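Local structure of ADP-ribosylglycohydrolase (Thermus thermophilus, 2YZV) at residues Glu169-Ala172 against Trp173-Arg176; Glu191-Gly195 against Ala196-Pro200. The protein belongs to the ADP-ribosylglycohydrolase family, has an all-helical fold and carries two magnesium ions in this crystal structure. All coordinates share one frame; numbering follows the deposited sequence.

Interaction 1. Residues Glu169-Ala172 against Trp173-Arg176; sequences EVLA and WLLR
Val170 and Leu174 sit one turn apart on helix 162-179, side by side and pointing the same way. The bump of Val170 that meets its neighbour is CG1, which lies 4.1 Å from Leu174 CD1. CG1 is there because it stands anti to the backbone nitrogen of Val170 (chi1 173°). Leu174 also leans back over the turn before it. Its CG comes to 3.4 Å from Val170 O, so the branch point of the leucine fills the hollow beside that carbonyl.

Leu171 and Leu175 repeat the pattern a step further round the helix. Leu175 CG settles 3.3 Å from Leu171 O. The same CG lies 4.2 Å from Leu171 CD1. Leu171 CD1 also approaches Leu174 CD1, so this one methyl touches both leucines of the next turn, in directions roughly at right angles.

The backbone under these side chains is regular alpha helix. Trp173 N, Leu174 N, Leu175 N and Arg176 N donate in turn to the carbonyl oxygens of Glu169, Val170, Leu171 and Ala172. The Leu174 N to Val170 O bond is 2.9 Å long and close to straight, at 165° on the hydrogen. Trp173 CB lies 3.5 Å from Val170 O, which also sits at the edge of the indole, near its plane. The rest of the ring reaches out to meet Phe193 edge to face. Glu169 also turns away, to a salt bridge with Arg152.

The helix is packed on several sides. Ala172 lies against Leu148 and Ala151 of helix 147-156. Leu171, Leu174 and Leu175 touch Val258, Leu262 and Gln261 of helix 252-267. Val170 and Leu174 meet Leu225 and Leu229 of helix 221-234.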
ATOM      1  N   GLU A 169      -7.507   6.337   5.235  1.00  8.49           N
ATOM      2  CA  GLU A 169      -8.168   7.464   4.586  1.00  8.39           C
ATOM      3  C   GLU A 169      -7.129   8.466   4.090  1.00  8.78           C
ATOM      4  O   GLU A 169      -7.258   9.016   2.993  1.00  9.23           O
ATOM      5  CB  GLU A 169      -9.138   8.143   5.554  1.00 10.78           C
ATOM      6  CG  GLU A 169     -10.248   7.224   6.039  1.00 15.39           C
ATOM      7  CD  GLU A 169     -11.170   7.895   7.035  1.00 19.55           C
ATOM      8  OE1 GLU A 169     -10.668   8.671   7.877  1.00 22.05           O
ATOM      9  OE2 GLU A 169     -12.391   7.641   6.985  1.00 20.81           O
ATOM     10  N   VAL A 170      -6.097   8.697   4.897  1.00  8.34           N
ATOM     11  CA  VAL A 170      -5.036   9.623   4.521  1.00  8.39           C
ATOM     12  C   VAL A 170      -4.301   9.092   3.288  1.00  8.54           C
ATOM     13  O   VAL A 170      -4.016   9.848   2.361  1.00  9.73           O
ATOM     14  CB  VAL A 170      -4.033   9.853   5.689  1.00  9.31           C
ATOM     15  CG1 VAL A 170      -2.851  10.687   5.211  1.00 11.17           C
ATOM     16  CG2 VAL A 170      -4.736  10.579   6.840  1.00 10.56           C
ATOM     17  N   LEU A 171      -4.009   7.792   3.253  1.00  7.28           N
ATOM     18  CA  LEU A 171      -3.321   7.237   2.091  1.00  7.80           C
ATOM     19  C   LEU A 171      -4.225   7.290   0.856  1.00  8.63           C
ATOM     20  O   LEU A 171      -3.749   7.512  -0.252  1.00  8.67           O
ATOM     21  CB  LEU A 171      -2.861   5.795   2.355  1.00  8.79           C
ATOM     22  CG  LEU A 171      -2.031   5.153   1.233  1.00  8.40           C
ATOM     23  CD1 LEU A 171      -0.762   5.960   0.992  1.00  7.94           C
ATOM     24  CD2 LEU A 171      -1.670   3.725   1.617  1.00 10.44           C
ATOM     25  N   ALA A 172      -5.525   7.096   1.045  1.00  7.99           N
ATOM     26  CA  ALA A 172      -6.448   7.153  -0.083  1.00  8.41           C
ATOM     27  C   ALA A 172      -6.384   8.553  -0.688  1.00  9.30           C
ATOM     28  O   ALA A 172      -6.334   8.710  -1.908  1.00  9.23           O
ATOM     29  CB  ALA A 172      -7.868   6.831   0.379  1.00  9.69           C
ATOM     30  N   TRP A 173      -6.369   9.568   0.172  1.00  8.70           N
ATOM     31  CA  TRP A 173      -6.299  10.952  -0.290  1.00  8.45           C
ATOM     32  C   TRP A 173      -4.981  11.179  -1.029  1.00  8.46           C
ATOM     33  O   TRP A 173      -4.959  11.750  -2.119  1.00  9.92           O
ATOM     34  CB  TRP A 173      -6.390  11.915   0.897  1.00  9.44           C
ATOM     35  CG  TRP A 173      -6.323  13.358   0.486  1.00 10.64           C
ATOM     36  CD1 TRP A 173      -7.356  14.125   0.025  1.00 10.96           C
ATOM     37  CD2 TRP A 173      -5.155  14.189   0.445  1.00  9.70           C
ATOM     38  NE1 TRP A 173      -6.904  15.382  -0.301  1.00 12.67           N
ATOM     39  CE2 TRP A 173      -5.559  15.450  -0.053  1.00 11.05           C
ATOM     40  CE3 TRP A 173      -3.808  13.994   0.781  1.00 10.67           C
ATOM     41  CZ2 TRP A 173      -4.664  16.510  -0.225  1.00 11.77           C
ATOM     42  CZ3 TRP A 173      -2.914  15.051   0.610  1.00 11.18           C
ATOM     43  CH2 TRP A 173      -3.352  16.295   0.110  1.00 10.13           C
ATOM     44  N   LEU A 174      -3.883  10.724  -0.429  1.00  8.64           N
ATOM     45  CA  LEU A 174      -2.565  10.874  -1.032  1.00  8.17           C
ATOM     46  C   LEU A 174      -2.496  10.254  -2.421  1.00  7.16           C
ATOM     47  O   LEU A 174      -1.982  10.866  -3.361  1.00  8.95           O
ATOM     48  CB  LEU A 174      -1.495  10.227  -0.145  1.00  8.44           C
ATOM     49  CG  LEU A 174      -1.113  10.997   1.119  1.00  8.93           C
ATOM     50  CD1 LEU A 174      -0.330  10.084   2.055  1.00  9.27           C
ATOM     51  CD2 LEU A 174      -0.288  12.224   0.746  1.00  9.87           C
ATOM     52  N   LEU A 175      -3.008   9.036  -2.553  1.00  8.47           N
ATOM     53  CA  LEU A 175      -2.969   8.369  -3.843  1.00  8.47           C
ATOM     54  C   LEU A 175      -3.833   9.084  -4.875  1.00 10.00           C
ATOM     55  O   LEU A 175      -3.410   9.258  -6.010  1.00 10.49           O
ATOM     56  CB  LEU A 175      -3.390   6.903  -3.707  1.00 10.36           C
ATOM     57  CG  LEU A 175      -2.441   6.033  -2.871  1.00 10.36           C
ATOM     58  CD1 LEU A 175      -2.896   4.585  -2.951  1.00 12.69           C
ATOM     59  CD2 LEU A 175      -1.007   6.163  -3.390  1.00 11.84           C
ATOM     60  N   ARG A 176      -5.033   9.502  -4.484  1.00  9.82           N
ATOM     61  CA  ARG A 176      -5.907  10.204  -5.423  1.00  9.14           C
ATOM     62  C   ARG A 176      -5.221  11.472  -5.927  1.00  9.51           C
ATOM     63  O   ARG A 176      -5.176  11.729  -7.131  1.00  9.53           O
ATOM     64  CB  ARG A 176      -7.236  10.583  -4.764  1.00 10.98           C
ATOM     65  CG  ARG A 176      -8.230  11.223  -5.739  1.00 12.74           C
ATOM     66  CD  ARG A 176      -9.445  11.769  -5.012  1.00 12.25           C
ATOM     67  NE  ARG A 176      -9.106  12.954  -4.230  1.00 16.58           N
ATOM     68  CZ  ARG A 176      -9.911  13.514  -3.334  1.00 20.37           C
ATOM     69  NH1 ARG A 176     -11.107  12.991  -3.102  1.00 22.96           N
ATOM     70  NH2 ARG A 176      -9.525  14.600  -2.679  1.00 20.66           N
TER

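Interaction 2. Residues Glu191-Gly195 against Ala196-Pro200; sequences EPFRG and ADLHP
Ala196 closes a type II beta turn that starts at Phe193. Ala196 N donates to Phe193 O over 3.1 Å, with 158° at the hydrogen. The donor stands well above the carbonyl plane, 60° out of it. Ala196 CB rests 3.3 Å from the same oxygen, so amide and methyl both crowd one carbonyl. Gly195, the third residue of the turn, has a positive phi (82°), in a conformation where a CB would run into Arg194 O.

Phe193 ends a short 3-10 segment, closed by the bond from Arg194 N to Glu191 O. Its ring leaves the turn and packs on Val170 of helix 162-179. Leu198 comes back to the base of this side chain, with CD1 4.2 Å from Phe193 CB. Both Phe193 and Leu198 touch Val206 of helix 200-209, so the turn is tied to the helix that follows. His199 is the N-cap of that helix, with ND1 bonded to Ala201 N.

A water also bridges the turn. It donates to Phe193 O at 2.8 Å and to Ala196 O at 3.2 Å.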
ATOM      1  N   GLU A 191      -2.858  19.164   3.670  1.00 16.65           N
ATOM      2  CA  GLU A 191      -3.752  20.245   4.076  1.00 17.56           C
ATOM      3  C   GLU A 191      -5.139  19.881   4.622  1.00 16.91           C
ATOM      4  O   GLU A 191      -5.540  20.381   5.669  1.00 16.74           O
ATOM      5  CB  GLU A 191      -3.895  21.247   2.926  1.00 21.75           C
ATOM      6  CG  GLU A 191      -4.575  22.545   3.318  1.00 27.03           C
ATOM      7  CD  GLU A 191      -4.434  23.613   2.254  1.00 30.78           C
ATOM      8  OE1 GLU A 191      -4.885  23.382   1.111  1.00 33.77           O
ATOM      9  OE2 GLU A 191      -3.869  24.685   2.561  1.00 32.35           O
ATOM     10  N   PRO A 192      -5.889  19.009   3.932  1.00 16.54           N
ATOM     11  CA  PRO A 192      -7.219  18.662   4.449  1.00 17.24           C
ATOM     12  C   PRO A 192      -7.240  17.938   5.797  1.00 16.70           C
ATOM     13  O   PRO A 192      -8.291  17.821   6.429  1.00 18.38           O
ATOM     14  CB  PRO A 192      -7.818  17.820   3.325  1.00 18.75           C
ATOM     15  CG  PRO A 192      -6.617  17.181   2.709  1.00 21.19           C
ATOM     16  CD  PRO A 192      -5.627  18.319   2.657  1.00 19.00           C
ATOM     17  N   PHE A 193      -6.083  17.463   6.241  1.00 14.82           N
ATOM     18  CA  PHE A 193      -5.996  16.747   7.507  1.00 15.55           C
ATOM     19  C   PHE A 193      -5.416  17.601   8.630  1.00 17.60           C
ATOM     20  O   PHE A 193      -5.406  17.190   9.794  1.00 16.64           O
ATOM     21  CB  PHE A 193      -5.168  15.475   7.313  1.00 13.06           C
ATOM     22  CG  PHE A 193      -5.776  14.518   6.337  1.00 12.70           C
ATOM     23  CD1 PHE A 193      -6.892  13.765   6.691  1.00 12.52           C
ATOM     24  CD2 PHE A 193      -5.271  14.406   5.048  1.00 12.84           C
ATOM     25  CE1 PHE A 193      -7.501  12.914   5.768  1.00 11.98           C
ATOM     26  CE2 PHE A 193      -5.872  13.560   4.116  1.00 12.79           C
ATOM     27  CZ  PHE A 193      -6.987  12.814   4.476  1.00 13.11           C
ATOM     28  N   ARG A 194      -4.942  18.794   8.281  1.00 19.32           N
ATOM     29  CA  ARG A 194      -4.376  19.700   9.272  1.00 21.52           C
ATOM     30  C   ARG A 194      -5.506  20.224  10.155  1.00 22.31           C
ATOM     31  O   ARG A 194      -6.475  20.803   9.662  1.00 23.93           O
ATOM     32  CB  ARG A 194      -3.658  20.868   8.583  1.00 22.58           C
ATOM     33  CG  ARG A 194      -2.655  20.440   7.509  1.00 25.50           C
ATOM     34  CD  ARG A 194      -1.644  19.427   8.034  1.00 28.60           C
ATOM     35  NE  ARG A 194      -0.658  20.023   8.931  1.00 29.90           N
ATOM     36  CZ  ARG A 194       0.352  20.790   8.529  1.00 32.04           C
ATOM     37  NH1 ARG A 194       0.517  21.059   7.240  1.00 31.70           N
ATOM     38  NH2 ARG A 194       1.200  21.290   9.419  1.00 33.06           N
ATOM     39  N   GLY A 195      -5.378  20.004  11.460  1.00 23.11           N
ATOM     40  CA  GLY A 195      -6.397  20.453  12.391  1.00 24.85           C
ATOM     41  C   GLY A 195      -7.579  19.506  12.487  1.00 24.56           C
ATOM     42  O   GLY A 195      -8.523  19.759  13.236  1.00 26.18           O
ATOM     43  N   ALA A 196      -7.535  18.411  11.732  1.00 23.67           N
ATOM     44  CA  ALA A 196      -8.621  17.436  11.747  1.00 23.22           C
ATOM     45  C   ALA A 196      -8.594  16.606  13.026  1.00 23.02           C
ATOM     46  O   ALA A 196      -7.542  16.429  13.641  1.00 21.89           O
ATOM     47  CB  ALA A 196      -8.523  16.520  10.530  1.00 23.15           C
ATOM     48  N   ASP A 197      -9.759  16.103  13.426  1.00 23.35           N
ATOM     49  CA  ASP A 197      -9.862  15.287  14.629  1.00 23.16           C
ATOM     50  C   ASP A 197      -9.405  13.864  14.333  1.00 21.46           C
ATOM     51  O   ASP A 197     -10.207  12.993  13.986  1.00 21.27           O
ATOM     52  CB  ASP A 197     -11.302  15.288  15.149  1.00 27.11           C
ATOM     53  CG  ASP A 197     -11.486  14.387  16.355  1.00 29.02           C
ATOM     54  OD1 ASP A 197     -10.590  14.366  17.224  1.00 31.48           O
ATOM     55  OD2 ASP A 197     -12.530  13.708  16.438  1.00 31.60           O
ATOM     56  N   LEU A 198      -8.102  13.646  14.463  1.00 18.95           N
ATOM     57  CA  LEU A 198      -7.506  12.343  14.208  1.00 17.40           C
ATOM     58  C   LEU A 198      -6.865  11.789  15.472  1.00 16.65           C
ATOM     59  O   LEU A 198      -6.623  12.519  16.436  1.00 17.99           O
ATOM     60  CB  LEU A 198      -6.430  12.461  13.123  1.00 18.45           C
ATOM     61  CG  LEU A 198      -6.840  13.052  11.772  1.00 16.59           C
ATOM     62  CD1 LEU A 198      -5.608  13.256  10.891  1.00 19.38           C
ATOM     63  CD2 LEU A 198      -7.834  12.125  11.103  1.00 18.44           C
ATOM     64  N   HIS A 199      -6.597  10.491  15.463  1.00 14.99           N
ATOM     65  CA  HIS A 199      -5.943   9.846  16.592  1.00 15.03           C
ATOM     66  C   HIS A 199      -4.631  10.612  16.803  1.00 14.28           C
ATOM     67  O   HIS A 199      -3.949  10.964  15.844  1.00 13.30           O
ATOM     68  CB  HIS A 199      -5.681   8.380  16.247  1.00 13.82           C
ATOM     69  CG  HIS A 199      -5.014   7.606  17.337  1.00 15.97           C
ATOM     70  ND1 HIS A 199      -3.674   7.739  17.633  1.00 13.35           N
ATOM     71  CD2 HIS A 199      -5.498   6.673  18.192  1.00 17.29           C
ATOM     72  CE1 HIS A 199      -3.361   6.920  18.622  1.00 15.85           C
ATOM     73  NE2 HIS A 199      -4.449   6.262  18.978  1.00 16.12           N
ATOM     74  N   PRO A 200      -4.271  10.895  18.065  1.00 13.81           N
ATOM     75  CA  PRO A 200      -3.040  11.631  18.376  1.00 13.73           C
ATOM     76  C   PRO A 200      -1.785  11.186  17.630  1.00 13.07           C
ATOM     77  O   PRO A 200      -0.978  12.021  17.217  1.00 13.13           O
ATOM     78  CB  PRO A 200      -2.905  11.449  19.887  1.00 13.92           C
ATOM     79  CG  PRO A 200      -4.318  11.410  20.335  1.00 17.90           C
ATOM     80  CD  PRO A 200      -4.987  10.529  19.300  1.00 15.13           C
TER
HETATM   81  O   HOH W   1      -4.661  16.319  12.328  1.00 30.54           O

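Overall arrangement
Interaction 1 belongs to the buried core and interaction 2 to the surface. Their centres lie about 13 Å apart, on the same side of the chain's centre. The first is one stretch of helix 162-179; the second lies in the loop between helices 184-189 and 200-209 and just enters the latter. They touch directly: Trp173 CE2 is 3.4 Å from Pro192 CG, and Val170 CA is 3.7 Å from Phe193 CZ. The loop thus packs its proline and phenylalanine on the helix. The contacts' chemistry differs with place. In 169-176 successive helical bonds accompany leucine and valine packing. Between 191-195 and 196-200 one turn bond and a bridging water join the backbone, with little apolar contact.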